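Local coordinates for pyoverdine biosynthesis protein PvcB (Pseudomonas aeruginosa, PDB 4YLM) that catalyses the iron- and 2-oxoglutarate-dependent oxidation of tyrosine isonitrile in the biosynthesis of paerucumarin, at residues F124-C129 / D249-A254; L57-G62 / A240-R245. All blocks are in the same frame, centred on the assembly; numbering follows the deposited sequence.

In the fold
From the N terminus the chain meets 57-62, then 124-129, 240-245 and finally 249-254, so the two contacts cross, their segments alternating. Contact 2 closes a loop of 177 residues when 240-245 comes to lie opposite 57-62; contact 1 closes one of 119 residues, when 249-254 pairs with 124-129. Strand 251-255 lies between 57-60 and 120-131 in the large mixed sheet, and contact 1 is one of its two seams. Contact 2 instead spans from that sheet to the three-stranded sheet of 241-244, 141-145 and 259-263. The contacts meet through a salt bridge between Asp250 and Arg61.

Contact 1. Residues F124-C129 / D249-A254; sequences FQVFHC and DDLVIA
Phe127 and Val252 form the central hydrogen-bonded pair of an antiparallel ladder whose strand directions differ by 167°. Phe127 N lies 2.8 Å from Val252 O, and Val252 N is equally far, 2.8 Å, from Phe127 O. Gln125 and Ala254 make the next such pair. Their side chains share a face with Phe127 and Val252, where the amide oxygen OE1 of Gln125 comes close to Ala254, 3.3 Å from its CB. The other end of the amide, NE2, is hydrogen-bonded to Asp114, an iron ligand, so Gln125 belongs to the second shell of the metal site. On the other face Val126, Leu251 and Ile253 make longer apolar contacts, with His128 beyond them. Val126 CG1 meets Leu251 CD1 at 3.9 Å, while Val126 CG2 and Ile253 CG1 are 4.4 Å apart. This ladder is buried; toward the partly exposed Asp249 the regular pairing stops, yet polar links continue. Asp249 N donates to Cys129 O at 2.7 Å. With CG anti to the backbone N (chi1 173°), the His128 ring lies beside the Asp249 carboxylate, nearly coplanar with it, and NE2 donates to the anti lone pair of OD1 over 3.1 Å, nearly straight at 165°. Strand 272-286 pairs with the far edge of 124-129 and strand 57-60 with that of 251-254, while helix 45-55 packs on Phe124 and Ile253.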
ATOM      1  N   PHE A 124      -6.111  -5.990 -15.242  1.00 19.99           N
ATOM      2  CA  PHE A 124      -4.837  -5.508 -15.764  1.00 21.41           C
ATOM      3  C   PHE A 124      -4.316  -6.338 -16.928  1.00 24.60           C
ATOM      4  O   PHE A 124      -4.493  -7.572 -16.970  1.00 22.89           O
ATOM      5  CB  PHE A 124      -3.742  -5.546 -14.682  1.00 22.86           C
ATOM      6  CG  PHE A 124      -4.059  -4.740 -13.441  1.00 22.88           C
ATOM      7  CD1 PHE A 124      -4.141  -3.350 -13.491  1.00 21.92           C
ATOM      8  CD2 PHE A 124      -4.262  -5.380 -12.223  1.00 24.22           C
ATOM      9  CE1 PHE A 124      -4.434  -2.606 -12.324  1.00 23.59           C
ATOM     10  CE2 PHE A 124      -4.552  -4.648 -11.061  1.00 26.21           C
ATOM     11  CZ  PHE A 124      -4.637  -3.266 -11.115  1.00 22.43           C
ATOM     12  N   GLN A 125      -3.629  -5.651 -17.843  1.00 21.79           N
ATOM     13  CA  GLN A 125      -2.706  -6.284 -18.780  1.00 23.57           C
ATOM     14  C   GLN A 125      -1.290  -6.025 -18.256  1.00 24.91           C
ATOM     15  O   GLN A 125      -0.958  -4.901 -17.892  1.00 23.00           O
ATOM     16  CB  GLN A 125      -2.838  -5.665 -20.185  1.00 22.29           C
ATOM     17  CG  GLN A 125      -4.240  -5.690 -20.796  1.00 26.20           C
ATOM     18  CD  GLN A 125      -4.454  -4.546 -21.788  1.00 34.44           C
ATOM     19  OE1 GLN A 125      -4.105  -3.399 -21.510  1.00 38.26           O
ATOM     20  NE2 GLN A 125      -5.000  -4.860 -22.953  1.00 32.63           N
ATOM     21  N   VAL A 126      -0.469  -7.070 -18.185  1.00 21.99           N
ATOM     22  CA  VAL A 126       0.942  -6.919 -17.883  1.00 21.21           C
ATOM     23  C   VAL A 126       1.708  -7.313 -19.148  1.00 24.51           C
ATOM     24  O   VAL A 126       1.592  -8.443 -19.621  1.00 24.76           O
ATOM     25  CB  VAL A 126       1.375  -7.812 -16.704  1.00 20.38           C
ATOM     26  CG1 VAL A 126       2.887  -7.723 -16.485  1.00 23.28           C
ATOM     27  CG2 VAL A 126       0.625  -7.395 -15.427  1.00 24.34           C
ATOM     28  N   PHE A 127       2.458  -6.368 -19.708  1.00 23.29           N
ATOM     29  CA  PHE A 127       3.241  -6.619 -20.920  1.00 26.19           C
ATOM     30  C   PHE A 127       4.720  -6.586 -20.581  1.00 26.62           C
ATOM     31  O   PHE A 127       5.200  -5.611 -20.019  1.00 27.21           O
ATOM     32  CB  PHE A 127       3.020  -5.524 -21.968  1.00 24.21           C
ATOM     33  CG  PHE A 127       1.634  -5.462 -22.543  1.00 22.80           C
ATOM     34  CD1 PHE A 127       1.286  -6.230 -23.645  1.00 29.12           C
ATOM     35  CD2 PHE A 127       0.697  -4.580 -22.029  1.00 24.97           C
ATOM     36  CE1 PHE A 127       0.004  -6.144 -24.207  1.00 27.11           C
ATOM     37  CE2 PHE A 127      -0.577  -4.492 -22.575  1.00 25.07           C
ATOM     38  CZ  PHE A 127      -0.922  -5.268 -23.675  1.00 28.08           C
ATOM     39  N   HIS A 128       5.451  -7.632 -20.940  1.00 24.23           N
ATOM     40  CA  HIS A 128       6.898  -7.600 -20.856  1.00 24.42           C
ATOM     41  C   HIS A 128       7.457  -7.529 -22.285  1.00 26.19           C
ATOM     42  O   HIS A 128       7.129  -8.374 -23.116  1.00 24.88           O
ATOM     43  CB  HIS A 128       7.405  -8.859 -20.173  1.00 23.32           C
ATOM     44  CG  HIS A 128       8.899  -8.992 -20.175  1.00 26.86           C
ATOM     45  ND1 HIS A 128       9.536 -10.215 -20.262  1.00 27.03           N
ATOM     46  CD2 HIS A 128       9.879  -8.062 -20.094  1.00 26.19           C
ATOM     47  CE1 HIS A 128      10.845 -10.028 -20.237  1.00 27.34           C
ATOM     48  NE2 HIS A 128      11.080  -8.732 -20.136  1.00 29.02           N
ATOM     49  N   CYS A 129       8.270  -6.522 -22.577  1.00 24.54           N
ATOM     50  CA  CYS A 129       8.955  -6.478 -23.869  1.00 27.47           C
ATOM     51  C   CYS A 129      10.216  -7.326 -23.797  1.00 26.57           C
ATOM     52  O   CYS A 129      11.205  -6.943 -23.167  1.00 26.70           O
ATOM     53  CB  CYS A 129       9.308  -5.048 -24.272  1.00 27.86           C
ATOM     54  SG  CYS A 129      10.139  -4.932 -25.884  1.00 31.78           S
ATOM     55  N   ASP A 249      12.898  -5.009 -22.447  1.00 28.29           N
ATOM     56  CA  ASP A 249      12.732  -5.162 -21.000  1.00 26.60           C
ATOM     57  C   ASP A 249      11.811  -4.136 -20.336  1.00 27.51           C
ATOM     58  O   ASP A 249      11.721  -4.091 -19.112  1.00 27.23           O
ATOM     59  CB  ASP A 249      14.077  -5.254 -20.287  1.00 28.74           C
ATOM     60  CG  ASP A 249      14.713  -6.644 -20.422  1.00 38.17           C
ATOM     61  OD1 ASP A 249      13.977  -7.666 -20.499  1.00 32.93           O
ATOM     62  OD2 ASP A 249      15.953  -6.705 -20.466  1.00 35.49           O
ATOM     63  N   ASP A 250      11.121  -3.329 -21.138  1.00 25.63           N
ATOM     64  CA  ASP A 250      10.013  -2.540 -20.613  1.00 25.50           C
ATOM     65  C   ASP A 250       9.060  -3.502 -19.923  1.00 26.86           C
ATOM     66  O   ASP A 250       8.816  -4.613 -20.411  1.00 26.27           O
ATOM     67  CB  ASP A 250       9.206  -1.875 -21.728  1.00 22.78           C
ATOM     68  CG  ASP A 250       9.816  -0.586 -22.229  1.00 24.41           C
ATOM     69  OD1 ASP A 250      10.802  -0.114 -21.632  1.00 22.15           O
ATOM     70  OD2 ASP A 250       9.289  -0.046 -23.237  1.00 24.86           O
ATOM     71  N   LEU A 251       8.496  -3.075 -18.802  1.00 24.47           N
ATOM     72  CA  LEU A 251       7.359  -3.786 -18.236  1.00 20.86           C
ATOM     73  C   LEU A 251       6.245  -2.766 -18.135  1.00 23.46           C
ATOM     74  O   LEU A 251       6.422  -1.720 -17.518  1.00 24.46           O
ATOM     75  CB  LEU A 251       7.696  -4.366 -16.852  1.00 23.61           C
ATOM     76  CG  LEU A 251       6.577  -5.247 -16.259  1.00 30.76           C
ATOM     77  CD1 LEU A 251       6.553  -6.611 -16.956  1.00 28.24           C
ATOM     78  CD2 LEU A 251       6.753  -5.438 -14.764  1.00 35.50           C
ATOM     79  N   VAL A 252       5.112  -3.056 -18.763  1.00 20.53           N
ATOM     80  CA  VAL A 252       4.000  -2.135 -18.792  1.00 22.27           C
ATOM     81  C   VAL A 252       2.813  -2.793 -18.110  1.00 25.24           C
ATOM     82  O   VAL A 252       2.509  -3.966 -18.351  1.00 23.53           O
ATOM     83  CB  VAL A 252       3.636  -1.722 -20.249  1.00 23.24           C
ATOM     84  CG1 VAL A 252       2.270  -1.036 -20.314  1.00 17.33           C
ATOM     85  CG2 VAL A 252       4.742  -0.839 -20.841  1.00 20.75           C
ATOM     86  N   ILE A 253       2.165  -2.039 -17.236  1.00 21.08           N
ATOM     87  CA  ILE A 253       0.986  -2.528 -16.546  1.00 17.37           C
ATOM     88  C   ILE A 253      -0.126  -1.548 -16.848  1.00 21.02           C
ATOM     89  O   ILE A 253      -0.012  -0.382 -16.504  1.00 22.21           O
ATOM     90  CB  ILE A 253       1.223  -2.563 -15.023  1.00 18.10           C
ATOM     91  CG1 ILE A 253       2.412  -3.482 -14.692  1.00 20.58           C
ATOM     92  CG2 ILE A 253      -0.051  -3.009 -14.310  1.00 21.16           C
ATOM     93  CD1 ILE A 253       2.914  -3.328 -13.240  1.00 23.00           C
ATOM     94  N   ALA A 254      -1.194  -2.028 -17.485  1.00 22.27           N
ATOM     95  CA  ALA A 254      -2.284  -1.179 -17.954  1.00 21.19           C
ATOM     96  C   ALA A 254      -3.581  -1.524 -17.235  1.00 22.62           C
ATOM     97  O   ALA A 254      -3.882  -2.703 -17.026  1.00 23.01           O
ATOM     98  CB  ALA A 254      -2.460  -1.354 -19.496  1.00 20.92           C
TER

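Contact 2. Residues L57-G62 / A240-R245; sequences LLLLRG and AHYAHR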
ATOM      1  N   LEU A  57      -1.700   3.636 -16.280  1.00 18.58           N
ATOM      2  CA  LEU A  57      -0.686   3.044 -17.144  1.00 18.06           C
ATOM      3  C   LEU A  57       0.690   3.243 -16.527  1.00 20.80           C
ATOM      4  O   LEU A  57       1.135   4.376 -16.345  1.00 24.49           O
ATOM      5  CB  LEU A  57      -0.724   3.686 -18.551  1.00 19.45           C
ATOM      6  CG  LEU A  57       0.191   3.063 -19.615  1.00 24.74           C
ATOM      7  CD1 LEU A  57      -0.145   1.585 -19.843  1.00 24.41           C
ATOM      8  CD2 LEU A  57       0.125   3.828 -20.954  1.00 24.44           C
ATOM      9  N   LEU A  58       1.366   2.149 -16.181  1.00 19.16           N
ATOM     10  CA  LEU A  58       2.715   2.253 -15.640  1.00 19.23           C
ATOM     11  C   LEU A  58       3.726   1.767 -16.669  1.00 23.84           C
ATOM     12  O   LEU A  58       3.519   0.738 -17.319  1.00 22.79           O
ATOM     13  CB  LEU A  58       2.871   1.407 -14.368  1.00 16.80           C
ATOM     14  CG  LEU A  58       1.797   1.530 -13.288  1.00 19.13           C
ATOM     15  CD1 LEU A  58       2.191   0.672 -12.069  1.00 16.41           C
ATOM     16  CD2 LEU A  58       1.613   2.988 -12.873  1.00 18.84           C
ATOM     17  N   LEU A  59       4.824   2.500 -16.801  1.00 20.60           N
ATOM     18  CA  LEU A  59       5.930   2.067 -17.634  1.00 20.95           C
ATOM     19  C   LEU A  59       7.125   1.895 -16.720  1.00 21.52           C
ATOM     20  O   LEU A  59       7.615   2.867 -16.165  1.00 21.05           O
ATOM     21  CB  LEU A  59       6.228   3.109 -18.724  1.00 22.21           C
ATOM     22  CG  LEU A  59       7.564   2.973 -19.468  1.00 22.02           C
ATOM     23  CD1 LEU A  59       7.686   1.588 -20.107  1.00 21.24           C
ATOM     24  CD2 LEU A  59       7.745   4.100 -20.526  1.00 20.76           C
ATOM     25  N   LEU A  60       7.543   0.653 -16.495  1.00 22.26           N
ATOM     26  CA  LEU A  60       8.780   0.397 -15.762  1.00 22.10           C
ATOM     27  C   LEU A  60       9.877   0.195 -16.796  1.00 23.83           C
ATOM     28  O   LEU A  60       9.841  -0.766 -17.576  1.00 24.68           O
ATOM     29  CB  LEU A  60       8.666  -0.847 -14.880  1.00 18.95           C
ATOM     30  CG  LEU A  60       7.758  -0.719 -13.651  1.00 22.21           C
ATOM     31  CD1 LEU A  60       6.304  -0.725 -14.044  1.00 23.40           C
ATOM     32  CD2 LEU A  60       8.051  -1.871 -12.682  1.00 26.18           C
ATOM     33  N   ARG A  61      10.851   1.099 -16.802  1.00 26.40           N
ATOM     34  CA  ARG A  61      11.849   1.125 -17.870  1.00 23.94           C
ATOM     35  C   ARG A  61      13.252   1.144 -17.312  1.00 20.86           C
ATOM     36  O   ARG A  61      13.569   1.932 -16.418  1.00 24.15           O
ATOM     37  CB  ARG A  61      11.613   2.341 -18.791  1.00 23.41           C
ATOM     38  CG  ARG A  61      12.696   2.557 -19.859  1.00 27.46           C
ATOM     39  CD  ARG A  61      12.193   3.482 -20.980  1.00 21.81           C
ATOM     40  NE  ARG A  61      11.295   2.795 -21.902  1.00 29.67           N
ATOM     41  CZ  ARG A  61      10.765   3.346 -22.993  1.00 29.92           C
ATOM     42  NH1 ARG A  61      11.020   4.617 -23.296  1.00 27.33           N
ATOM     43  NH2 ARG A  61       9.969   2.628 -23.775  1.00 26.81           N
ATOM     44  N   GLY A  62      14.097   0.265 -17.832  1.00 24.05           N
ATOM     45  CA  GLY A  62      15.488   0.228 -17.432  1.00 21.48           C
ATOM     46  C   GLY A  62      15.740  -0.763 -16.304  1.00 25.51           C
ATOM     47  O   GLY A  62      16.838  -0.809 -15.745  1.00 26.67           O
ATOM     48  N   ALA A 240      -5.562  12.741 -23.754  1.00 26.17           N
ATOM     49  CA  ALA A 240      -6.210  11.480 -23.417  1.00 28.04           C
ATOM     50  C   ALA A 240      -5.527  10.240 -23.991  1.00 25.56           C
ATOM     51  O   ALA A 240      -5.889   9.120 -23.639  1.00 25.75           O
ATOM     52  CB  ALA A 240      -7.678  11.506 -23.842  1.00 23.78           C
ATOM     53  N   HIS A 241      -4.526  10.443 -24.839  1.00 25.49           N
ATOM     54  CA  HIS A 241      -4.008   9.379 -25.690  1.00 25.98           C
ATOM     55  C   HIS A 241      -2.496   9.292 -25.569  1.00 26.18           C
ATOM     56  O   HIS A 241      -1.813  10.313 -25.541  1.00 29.67           O
ATOM     57  CB  HIS A 241      -4.394   9.667 -27.149  1.00 26.90           C
ATOM     58  CG  HIS A 241      -4.064   8.560 -28.110  1.00 26.55           C
ATOM     59  ND1 HIS A 241      -4.749   7.362 -28.134  1.00 28.83           N
ATOM     60  CD2 HIS A 241      -3.156   8.490 -29.112  1.00 31.40           C
ATOM     61  CE1 HIS A 241      -4.274   6.601 -29.106  1.00 28.81           C
ATOM     62  NE2 HIS A 241      -3.295   7.254 -29.704  1.00 29.69           N
ATOM     63  N   TYR A 242      -1.980   8.068 -25.499  1.00 23.55           N
ATOM     64  CA  TYR A 242      -0.542   7.826 -25.432  1.00 24.61           C
ATOM     65  C   TYR A 242      -0.153   6.675 -26.360  1.00 26.23           C
ATOM     66  O   TYR A 242      -0.764   5.603 -26.331  1.00 27.39           O
ATOM     67  CB  TYR A 242      -0.128   7.498 -23.982  1.00 24.85           C
ATOM     68  CG  TYR A 242       1.286   6.975 -23.845  1.00 24.66           C
ATOM     69  CD1 TYR A 242       2.367   7.841 -23.867  1.00 27.30           C
ATOM     70  CD2 TYR A 242       1.538   5.614 -23.682  1.00 24.86           C
ATOM     71  CE1 TYR A 242       3.668   7.372 -23.747  1.00 24.93           C
ATOM     72  CE2 TYR A 242       2.844   5.130 -23.554  1.00 21.42           C
ATOM     73  CZ  TYR A 242       3.898   6.015 -23.588  1.00 24.08           C
ATOM     74  OH  TYR A 242       5.192   5.561 -23.470  1.00 22.83           O
ATOM     75  N   ALA A 243       0.873   6.891 -27.175  1.00 27.30           N
ATOM     76  CA  ALA A 243       1.369   5.852 -28.065  1.00 31.38           C
ATOM     77  C   ALA A 243       2.732   5.396 -27.568  1.00 28.12           C
ATOM     78  O   ALA A 243       3.660   6.203 -27.451  1.00 31.61           O
ATOM     79  CB  ALA A 243       1.448   6.377 -29.514  1.00 28.75           C
ATOM     80  N   HIS A 244       2.850   4.106 -27.252  1.00 29.58           N
ATOM     81  CA  HIS A 244       4.079   3.574 -26.665  1.00 27.06           C
ATOM     82  C   HIS A 244       5.060   2.974 -27.660  1.00 30.86           C
ATOM     83  O   HIS A 244       4.724   2.042 -28.395  1.00 29.70           O
ATOM     84  CB  HIS A 244       3.776   2.507 -25.602  1.00 25.20           C
ATOM     85  CG  HIS A 244       4.988   2.085 -24.832  1.00 26.53           C
ATOM     86  ND1 HIS A 244       5.722   2.969 -24.070  1.00 24.91           N
ATOM     87  CD2 HIS A 244       5.615   0.889 -24.732  1.00 24.86           C
ATOM     88  CE1 HIS A 244       6.745   2.333 -23.527  1.00 27.39           C
ATOM     89  NE2 HIS A 244       6.698   1.070 -23.908  1.00 28.17           N
ATOM     90  N   ARG A 245       6.286   3.485 -27.635  1.00 30.79           N
ATOM     91  CA  ARG A 245       7.396   2.923 -28.392  1.00 32.62           C
ATOM     92  C   ARG A 245       8.146   1.934 -27.501  1.00 31.36           C
ATOM     93  O   ARG A 245       8.834   2.339 -26.568  1.00 29.91           O
ATOM     94  CB  ARG A 245       8.336   4.059 -28.815  1.00 33.58           C
ATOM     95  CG  ARG A 245       9.595   3.628 -29.561  1.00 40.50           C
ATOM     96  CD  ARG A 245       9.322   3.427 -31.045  1.00 48.00           C
ATOM     97  NE  ARG A 245       8.810   4.645 -31.676  1.00 47.55           N
ATOM     98  CZ  ARG A 245       8.142   4.670 -32.827  1.00 49.73           C
ATOM     99  NH1 ARG A 245       7.894   3.539 -33.480  1.00 46.69           N
ATOM    100  NH2 ARG A 245       7.711   5.825 -33.321  1.00 45.44           N
TER
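Leu57 faces Tyr242, and Leu59 faces His244, across two strands too far apart to pair: the CA atoms of Leu57 and Tyr242 are 9.6 Å apart, and those of Leu59 and His244 9.3 Å. The segment axes approach to 11.1 Å and run in roughly the same direction, 28° apart. This is the spacing of sheets packed face to face, and the CB atoms of all four residues point into the gap. Leu57 lays its CD2 methyl against the Tyr242 ring, 3.6 Å from CD2 of that ring, the two side chains crossing at about a right angle. Leu59, with CG anti to the backbone N (chi1 166°), reaches across at a slant, and its two methyls straddle one ring atom, CD1 and CD2 each lying 3.6 Å from His244 CE1. Such packing between a major and a minor sheet fits the double-stranded beta-helix, or jelly-roll, core of the TfdA dioxygenases, a branch of the cupin clan; the minor sheet here includes strand 259-263, which carries the iron ligand His261. Polar groups hold the His244 ring at both nitrogens. Tyr242 OH lies in the ring plane, 2.7 Å from His244 ND1 in a hydrogen bond that either could donate, and His244 NE2 bonds to Asp250, restricting imidazole rotation. Arg61 turns at its third torsion and runs alongside the ring in the opposite sense, bringing NH2 to 3.2 Å from His244 CE1. From there NH2 donates to Arg245 O at 3.0 Å, close to the guanidinium plane but bent at hydrogen (137°). The same NH2 forms a salt bridge with Asp250 OD2, the oxygen that also takes His244 NE2, while the Arg245 side chain turns away to a salt bridge with Glu20.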